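Side-chain contacts in metallo-beta-lactamase (Chryseobacterium indologenes, PDB 3L6N), which hydrolyses the beta-lactam ring of penicillins, cephalosporins and carbapenems with a pair of zinc ions, conferring resistance to these antibiotics: residues K19-G22 and K27-S30; H78-G83 and P198-W203. All coordinates share one frame; numbering follows the deposited sequence.

Interaction 1. Residues K19-G22 and K27-S30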
loop_
_atom_site.group_PDB
_atom_site.type_symbol
_atom_site.label_atom_id
_atom_site.label_comp_id
_atom_site.label_asym_id
_atom_site.label_seq_id
_atom_site.Cartn_x
_atom_site.Cartn_y
_atom_site.Cartn_z
ATOM N N LYS A 19 -6.684 -5.826 5.806
ATOM C CA LYS A 19 -7.582 -5.808 4.644
ATOM C C LYS A 19 -8.766 -4.916 4.980
ATOM O O LYS A 19 -9.308 -5.011 6.076
ATOM C CB LYS A 19 -8.115 -7.214 4.334
ATOM C CG LYS A 19 -7.091 -8.266 3.965
ATOM C CD LYS A 19 -7.773 -9.590 3.599
ATOM C CE LYS A 19 -8.593 -9.494 2.311
ATOM N NZ LYS A 19 -7.806 -9.514 1.030
ATOM N N THR A 20 -9.130 -4.030 4.058
ATOM C CA THR A 20 -10.361 -3.232 4.198
ATOM C C THR A 20 -11.238 -3.409 2.971
ATOM O O THR A 20 -10.778 -3.857 1.919
ATOM C CB THR A 20 -10.091 -1.730 4.461
ATOM O OG1 THR A 20 -9.526 -1.101 3.306
ATOM C CG2 THR A 20 -9.173 -1.551 5.670
ATOM N N PHE A 21 -12.514 -3.069 3.128
ATOM C CA PHE A 21 -13.524 -3.396 2.130
ATOM C C PHE A 21 -14.269 -2.154 1.700
ATOM O O PHE A 21 -14.455 -1.224 2.491
ATOM C CB PHE A 21 -14.520 -4.397 2.719
ATOM C CG PHE A 21 -13.896 -5.701 3.104
ATOM C CD1 PHE A 21 -13.416 -5.906 4.399
ATOM C CD2 PHE A 21 -13.766 -6.722 2.168
ATOM C CE1 PHE A 21 -12.813 -7.119 4.747
ATOM C CE2 PHE A 21 -13.178 -7.933 2.511
ATOM C CZ PHE A 21 -12.702 -8.131 3.798
ATOM N N GLY A 22 -14.698 -2.155 0.445
ATOM C CA GLY A 22 -15.546 -1.078 -0.073
ATOM C C GLY A 22 -16.500 -1.625 -1.109
ATOM O O GLY A 22 -16.162 -2.556 -1.835
ATOM N N LYS A 27 -20.966 -4.347 -5.778
ATOM C CA LYS A 27 -20.151 -5.476 -5.339
ATOM C C LYS A 27 -19.144 -5.009 -4.298
ATOM O O LYS A 27 -18.661 -3.877 -4.363
ATOM C CB LYS A 27 -19.413 -6.080 -6.525
ATOM C CG LYS A 27 -18.921 -7.505 -6.306
ATOM C CD LYS A 27 -18.084 -7.984 -7.486
ATOM C CE LYS A 27 -18.150 -9.503 -7.644
ATOM N NZ LYS A 27 -17.481 -10.247 -6.537
ATOM N N GLU A 28 -18.847 -5.871 -3.332
ATOM C CA GLU A 28 -17.827 -5.547 -2.337
ATOM C C GLU A 28 -16.445 -6.003 -2.805
ATOM O O GLU A 28 -16.280 -7.122 -3.298
ATOM C CB GLU A 28 -18.167 -6.159 -0.985
ATOM C CG GLU A 28 -17.298 -5.623 0.144
ATOM C CD GLU A 28 -17.836 -5.996 1.495
ATOM O OE1 GLU A 28 -17.700 -7.171 1.870
ATOM O OE2 GLU A 28 -18.395 -5.113 2.178
ATOM N N TYR A 29 -15.462 -5.121 -2.642
ATOM C CA TYR A 29 -14.080 -5.389 -3.032
ATOM C C TYR A 29 -13.169 -5.239 -1.818
ATOM O O TYR A 29 -13.517 -4.554 -0.862
ATOM C CB TYR A 29 -13.649 -4.423 -4.132
ATOM C CG TYR A 29 -14.405 -4.616 -5.430
ATOM C CD1 TYR A 29 -13.994 -5.576 -6.359
ATOM C CD2 TYR A 29 -15.541 -3.857 -5.714
ATOM C CE1 TYR A 29 -14.688 -5.766 -7.548
ATOM C CE2 TYR A 29 -16.241 -4.038 -6.903
ATOM C CZ TYR A 29 -15.808 -4.991 -7.813
ATOM O OH TYR A 29 -16.498 -5.183 -8.988
ATOM N N SER A 30 -12.012 -5.886 -1.886
ATOM C CA SER A 30 -11.039 -5.856 -0.811
ATOM C C SER A 30 -9.798 -5.120 -1.294
ATOM O O SER A 30 -9.464 -5.137 -2.487
ATOM C CB SER A 30 -10.680 -7.287 -0.409
ATOM O OG SER A 30 -10.091 -7.334 0.871
#

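Interaction 2. Residues H78-G83 and P198-W203. With ZN (zinc ion), chain C; ZN (zinc ion), chain B.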
loop_
_atom_site.group_PDB
_atom_site.type_symbol
_atom_site.label_atom_id
_atom_site.label_comp_id
_atom_site.label_asym_id
_atom_site.label_seq_id
_atom_site.Cartn_x
_atom_site.Cartn_y
_atom_site.Cartn_z
ATOM N N HIS A 78 -4.530 7.002 -5.476
ATOM C CA HIS A 78 -5.919 6.548 -5.479
ATOM C C HIS A 78 -6.541 6.425 -4.090
ATOM O O HIS A 78 -5.843 6.382 -3.077
ATOM C CB HIS A 78 -6.032 5.212 -6.217
ATOM C CG HIS A 78 -5.903 5.325 -7.704
ATOM N ND1 HIS A 78 -5.599 4.243 -8.505
ATOM C CD2 HIS A 78 -6.054 6.384 -8.536
ATOM C CE1 HIS A 78 -5.585 4.635 -9.770
ATOM N NE2 HIS A 78 -5.842 5.927 -9.814
ATOM N N ASP A 79 -7.868 6.369 -4.063
ATOM C CA ASP A 79 -8.636 6.355 -2.801
ATOM C C ASP A 79 -8.283 5.225 -1.838
ATOM O O ASP A 79 -8.383 5.400 -0.620
ATOM C CB ASP A 79 -10.129 6.251 -3.096
ATOM C CG ASP A 79 -10.705 7.492 -3.739
ATOM O OD1 ASP A 79 -11.874 7.402 -4.171
ATOM O OD2 ASP A 79 -10.039 8.543 -3.823
ATOM N N ASP A 80 -7.892 4.072 -2.383
ATOM C CA ASP A 80 -7.526 2.901 -1.581
ATOM C C ASP A 80 -6.067 2.940 -1.132
ATOM O O ASP A 80 -5.577 1.988 -0.529
ATOM C CB ASP A 80 -7.817 1.587 -2.347
ATOM C CG ASP A 80 -7.047 1.479 -3.653
ATOM O OD1 ASP A 80 -7.066 2.432 -4.451
ATOM O OD2 ASP A 80 -6.430 0.409 -3.900
ATOM N N ARG A 81 -5.400 4.062 -1.391
ATOM C CA ARG A 81 -3.974 4.185 -1.122
ATOM C C ARG A 81 -3.729 5.443 -0.292
ATOM O O ARG A 81 -3.760 5.385 0.936
ATOM C CB ARG A 81 -3.182 4.188 -2.435
ATOM C CG ARG A 81 -3.477 2.987 -3.347
ATOM C CD ARG A 81 -2.673 1.752 -2.955
ATOM N NE ARG A 81 -3.230 1.046 -1.806
ATOM C CZ ARG A 81 -2.861 -0.179 -1.440
ATOM N NH1 ARG A 81 -1.931 -0.825 -2.131
ATOM N NH2 ARG A 81 -3.404 -0.750 -0.375
ATOM N N ALA A 82 -3.532 6.583 -0.950
ATOM C CA ALA A 82 -3.435 7.867 -0.224
ATOM C C ALA A 82 -4.742 8.219 0.485
ATOM O O ALA A 82 -4.730 8.773 1.588
ATOM C CB ALA A 82 -3.041 8.996 -1.170
ATOM N N GLY A 83 -5.863 7.911 -0.152
ATOM C CA GLY A 83 -7.163 8.318 0.383
ATOM C C GLY A 83 -7.211 9.821 0.602
ATOM O O GLY A 83 -6.711 10.600 -0.224
ATOM N N PRO A 198 -0.117 -8.263 -2.907
ATOM C CA PRO A 198 -0.846 -7.564 -3.968
ATOM C C PRO A 198 -1.834 -6.550 -3.392
ATOM O O PRO A 198 -2.331 -6.725 -2.274
ATOM C CB PRO A 198 -1.595 -8.693 -4.679
ATOM C CG PRO A 198 -1.888 -9.693 -3.586
ATOM C CD PRO A 198 -0.726 -9.571 -2.594
ATOM N N GLY A 199 -2.115 -5.498 -4.156
ATOM C CA GLY A 199 -2.980 -4.419 -3.671
ATOM C C GLY A 199 -4.414 -4.813 -3.365
ATOM O O GLY A 199 -5.019 -4.278 -2.438
ATOM N N HIS A 200 -4.951 -5.751 -4.146
ATOM C CA HIS A 200 -6.347 -6.158 -4.026
ATOM C C HIS A 200 -6.489 -7.673 -4.009
ATOM O O HIS A 200 -5.607 -8.385 -4.485
ATOM C CB HIS A 200 -7.154 -5.603 -5.201
ATOM C CG HIS A 200 -7.187 -4.108 -5.266
ATOM N ND1 HIS A 200 -8.110 -3.358 -4.569
ATOM C CD2 HIS A 200 -6.417 -3.225 -5.945
ATOM C CE1 HIS A 200 -7.908 -2.077 -4.819
ATOM N NE2 HIS A 200 -6.885 -1.968 -5.646
ATOM N N ASP A 201 -7.608 -8.145 -3.458
ATOM C CA ASP A 201 -7.989 -9.567 -3.495
ATOM C C ASP A 201 -7.097 -10.428 -2.597
ATOM O O ASP A 201 -6.553 -9.928 -1.603
ATOM C CB ASP A 201 -8.065 -10.069 -4.957
ATOM C CG ASP A 201 -8.743 -9.053 -5.898
ATOM O OD1 ASP A 201 -9.918 -8.690 -5.652
ATOM O OD2 ASP A 201 -8.105 -8.607 -6.884
ATOM N N GLU A 202 -6.962 -11.713 -2.917
ATOM C CA GLU A 202 -6.202 -12.645 -2.083
ATOM C C GLU A 202 -4.704 -12.341 -2.039
ATOM O O GLU A 202 -4.059 -12.253 -3.086
ATOM C CB GLU A 202 -6.414 -14.081 -2.581
ATOM C CG GLU A 202 -7.582 -14.796 -1.939
ATOM C CD GLU A 202 -7.269 -15.251 -0.515
ATOM O OE1 GLU A 202 -8.220 -15.520 0.238
ATOM O OE2 GLU A 202 -6.076 -15.326 -0.144
ATOM N N TRP A 203 -4.149 -12.188 -0.834
ATOM C CA TRP A 203 -2.705 -12.003 -0.684
ATOM C C TRP A 203 -1.957 -13.309 -0.422
ATOM O O TRP A 203 -0.749 -13.387 -0.639
ATOM C CB TRP A 203 -2.371 -10.966 0.403
ATOM C CG TRP A 203 -2.786 -11.359 1.797
ATOM C CD1 TRP A 203 -3.946 -11.019 2.434
ATOM C CD2 TRP A 203 -2.038 -12.156 2.727
ATOM N NE1 TRP A 203 -3.972 -11.562 3.703
ATOM C CE2 TRP A 203 -2.816 -12.265 3.905
ATOM C CE3 TRP A 203 -0.793 -12.792 2.680
ATOM C CZ2 TRP A 203 -2.380 -12.979 5.028
ATOM C CZ3 TRP A 203 -0.366 -13.512 3.789
ATOM C CH2 TRP A 203 -1.153 -13.594 4.951
HETATM ZN ZN ZN C . -5.596 -0.280 -5.639
HETATM ZN ZN ZN B . -4.892 2.449 -7.939
HETATM O O HOH W 1 -5.958 1.487 -6.679
#

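Interaction 1. Residues K19-G22 and K27-S30
Gly-22 and Tyr-29 form the antiparallel hydrogen-bonded pair of this beta hairpin. Gly-22 N donates to Tyr-29 O at 3.0 Å, and Tyr-29 N returns a bond to Gly-22 O at 2.8 Å, close to straight at 168°. One step along lies the non-hydrogen-bonded pair of Phe-21 and Ser-30, where CA-H...O contacts help to close the strands together: Phe-21 CA lies 3.2 Å from Tyr-29 O, and Ser-30 CA lies 3.4 Å from Thr-20 O.

Packing of side chains is confined largely to the face that bears Phe-21 and Ser-30. Phe-21 CG stands anti to its own carbonyl carbon (chi1 -62°), which brings the CE2 corner of the ring to 3.5 Å from Ser-30 OG in the serine conformer described, one of two, the hydroxyl approaching obliquely. On the other flank the extended chain of Glu-28 brings its CD to 3.9 Å from Phe-21 CB, so the base of the aromatic side chain meets the carboxylate end of Glu-28, an exposed residue.

Lys-19 adds a polar group beside Ser-30. Bends at chi3 and chi4 curl the end of its chain over the serine, with Lys-19 NZ 3.2 Å from Ser-30 OG in that same conformer, while the ammonium is hydrogen-bonded to Asn-32 OD1, two residues beyond Ser-30 on strand 27-38.

Strands 15-24 and 27-38 belong to the seven-stranded mixed sheet, in which strand 6-7 pairs with the other edge of strand 15-24, Lys-19 bonding to Val-6. From the other face, Thr-20 OG1 bonds to the backbone of Trp-49, and the Tyr-29 side chain also touches Trp-49.

Interaction 2. Residues H78-G83 and P198-W203
Asp-80 and His-200 meet through a shared zinc ion, an example of a metal joining two loops that barely touch. The ion is held by Asp-80 OD2 at 2.0 Å and by His-200 NE2 at 2.1 Å; Cys-158 and a water complete its ligands. In the His-200 conformer described, one of two, the side chains cross at about a right angle, yet carboxylate and imidazole planes lie 29° apart. Asp-80 CG sits between the backbone N and the carbonyl carbon (chi1 60°), a position that turns the carboxylate toward the metal.

The second zinc ion takes His-78 ND1 at 2.0 Å, with His-76 and His-139 as its other protein ligands. Both ions bind the same water, which also donates a hydrogen bond to Asp-80 OD1 at 2.7 Å. Each carboxylate oxygen therefore has a separate task: one binds metal, the other orients the bridging water.

Hydrogen bonds brace the first loop. In the Arg-81 conformer described, also one of two, NE donates to Asp-80 O at 2.8 Å from above the carbonyl plane; Arg-81 forms a salt bridge with Asp-46, and its NH2 donates to Asn-32 O. His-78 O accepts from both Arg-81 N and Gly-83 N. Across the site, His-200 ND1 probably bonds to Ser-30 O.

The two loops follow strands 69-73 and 195-198, one from each sheet, and lead into helices 86-90 and 208-217, placing the dinuclear site at the sheet ends of the metallo-beta-lactamase fold.

Overall arrangement
Interaction 1 lies toward the surface, its centre about 14 Å from the centre of the chain, and joins sequence neighbours within one hairpin by backbone pairing. Interaction 2 is buried, its centre about 6 Å from that of the chain, and joins loops 115 residues apart chiefly through metal coordination, with a far smaller buried area. They hold different elements but adjoin: Ser-30 O lies 3.1 Å from His-200 ND1, a probable hydrogen bond that would help to orient the zinc-binding ring in the conformer described. The hairpin strand 27-38 thus probably supplies a second-shell partner to the active site, while Asn-32 is shared by Lys-19 and Arg-81.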